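Local coordinates for protein putative alpha KG dependent 2,4-D dioxygenase (Burkholderia xenovorans, PDB 5J92) that probably catalyses iron(II)- and 2-oxoglutarate-dependent oxidation of a still undefined substrate, at residues A[209-214]-A[265-270]. Residues are numbered along the deposited sequence; the frame is centred on the assembly and turned at random.
Sequences HPISGR and DNRALM
His209 and Asp265 meet tip to tip: the imidazole NE2 donates to Asp265 OD2 at 2.6 Å, with an N-H...O angle of 159°. The carboxylate oxygen lies close to the ring plane, yet the hydrogen arrives from above the carboxylate plane, ring and carboxylate turned 68° apart. CG of His209 stands anti to its backbone N (chi1 -162°), which carries the ring from the hairpin loop between strands 201-208 and 215-217 to the end of strand 261-265. On the far side, His209 ND1 accepts a hydrogen bond from the backbone N of Ile211 at 3.0 Å and a weak one from that of Ser212, so both ring nitrogens are engaged and the ring's rotation is fixed. Arg267 grips the same carboxylate side-on. In this salt bridge Arg267 NE reaches the syn lone pair of Asp265 OD1 at 2.8 Å, almost in the guanidinium plane, while Arg267 NH2 bonds Asp265 OD2 at 3.0 Å from the face opposite His209. The backbone N of Arg267 also binds OD1, closing an Asx turn. The imidazole crosses Arg267 at about a right angle, NE2 and CE1 over one guanidinium face. Pro210 CD lies over the same face, Pro210 CG comes 3.6 Å from Arg267 NH1, and CD1 of Ile211 lies 3.8 Å from NH2. Tyr134 of strand 132-139 packs against Ile211, Asp265 and Arg267. The cluster is outside the iron site of His122, Asp124 and His271, the side chain of Asp265 being about 13 Å from the metal. With two protein donors on each oxygen, the buried carboxylate is probably kept ionised; its charge would offset the guanidinium and favour a proton on NE2, while the backbone N-H groups at ND1 would favour a neutral imidazole.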
# COMPACT_ATOMS: atom_id res chain seq x y z
N HIS A 209 -20.35 -1.69 15.92
CA HIS A 209 -20.80 -3.05 15.68
C HIS A 209 -22.05 -3.35 16.50
O HIS A 209 -22.10 -3.01 17.69
CB HIS A 209 -19.69 -4.05 16.02
CG HIS A 209 -19.91 -5.40 15.42
ND1 HIS A 209 -20.73 -6.35 15.99
CD2 HIS A 209 -19.46 -5.94 14.26
CE1 HIS A 209 -20.76 -7.42 15.22
NE2 HIS A 209 -20.00 -7.20 14.16
N PRO A 210 -23.06 -3.98 15.91
CA PRO A 210 -24.32 -4.22 16.64
C PRO A 210 -24.23 -5.30 17.71
O PRO A 210 -25.03 -5.27 18.65
CB PRO A 210 -25.30 -4.62 15.53
CG PRO A 210 -24.46 -5.13 14.42
CD PRO A 210 -23.09 -4.53 14.54
N ILE A 211 -23.28 -6.23 17.62
CA ILE A 211 -23.14 -7.28 18.64
C ILE A 211 -22.23 -6.84 19.77
O ILE A 211 -22.58 -6.96 20.94
CB ILE A 211 -22.63 -8.58 17.99
CG1 ILE A 211 -23.61 -9.11 16.94
CG2 ILE A 211 -22.34 -9.67 19.06
CD1 ILE A 211 -23.09 -10.32 16.17
N SER A 212 -21.04 -6.33 19.43
CA SER A 212 -20.02 -6.04 20.43
C SER A 212 -19.96 -4.59 20.86
O SER A 212 -19.29 -4.29 21.86
CB SER A 212 -18.63 -6.43 19.90
OG SER A 212 -18.31 -5.60 18.80
N GLY A 213 -20.59 -3.67 20.12
CA GLY A 213 -20.43 -2.25 20.37
C GLY A 213 -19.10 -1.66 19.93
O GLY A 213 -18.88 -0.46 20.14
N ARG A 214 -18.21 -2.46 19.33
CA ARG A 214 -16.89 -1.96 18.95
C ARG A 214 -16.96 -0.96 17.81
O ARG A 214 -17.65 -1.17 16.82
CB ARG A 214 -15.99 -3.12 18.53
CG ARG A 214 -15.64 -4.13 19.64
CD ARG A 214 -14.64 -3.58 20.67
NE ARG A 214 -13.33 -3.26 20.09
CZ ARG A 214 -12.39 -4.15 19.79
NH1 ARG A 214 -12.60 -5.45 19.98
NH2 ARG A 214 -11.23 -3.74 19.29
N ASP A 265 -16.69 -11.67 9.58
CA ASP A 265 -17.64 -10.56 9.73
C ASP A 265 -17.08 -9.36 8.98
O ASP A 265 -16.15 -8.70 9.44
CB ASP A 265 -17.89 -10.29 11.21
CG ASP A 265 -19.03 -9.31 11.47
OD1 ASP A 265 -19.45 -8.60 10.52
OD2 ASP A 265 -19.52 -9.26 12.62
N ASN A 266 -17.64 -9.07 7.80
CA ASN A 266 -17.20 -7.92 7.02
C ASN A 266 -17.43 -6.59 7.73
O ASN A 266 -16.81 -5.59 7.36
CB ASN A 266 -17.89 -7.92 5.66
CG ASN A 266 -17.47 -9.10 4.80
OD1 ASN A 266 -16.41 -9.06 4.20
ND2 ASN A 266 -18.29 -10.14 4.74
N ARG A 267 -18.29 -6.56 8.75
CA ARG A 267 -18.58 -5.33 9.48
C ARG A 267 -17.42 -4.88 10.36
O ARG A 267 -17.46 -3.76 10.86
CB ARG A 267 -19.83 -5.50 10.35
CG ARG A 267 -21.07 -5.90 9.55
CD ARG A 267 -22.22 -6.31 10.46
NE ARG A 267 -21.95 -7.55 11.18
CZ ARG A 267 -22.86 -8.21 11.88
NH1 ARG A 267 -24.10 -7.73 11.96
NH2 ARG A 267 -22.54 -9.33 12.51
N ALA A 268 -16.39 -5.73 10.54
CA ALA A 268 -15.26 -5.42 11.40
C ALA A 268 -13.91 -5.62 10.72
O ALA A 268 -12.88 -5.48 11.37
CB ALA A 268 -15.30 -6.28 12.67
N LEU A 269 -13.89 -5.96 9.43
CA LEU A 269 -12.66 -6.42 8.82
C LEU A 269 -12.49 -5.89 7.42
O LEU A 269 -13.43 -5.43 6.78
CB LEU A 269 -12.61 -7.96 8.73
CG LEU A 269 -12.68 -8.73 10.03
CD1 LEU A 269 -13.13 -10.13 9.75
CD2 LEU A 269 -11.28 -8.72 10.67
N MET A 270 -11.24 -5.98 6.96
CA MET A 270 -10.90 -6.09 5.57
C MET A 270 -10.23 -7.44 5.41
O MET A 270 -9.74 -8.03 6.39
CB MET A 270 -9.95 -4.96 5.12
CG MET A 270 -10.65 -3.64 4.79
SD MET A 270 -9.59 -2.50 3.89
CE MET A 270 -8.16 -2.45 4.95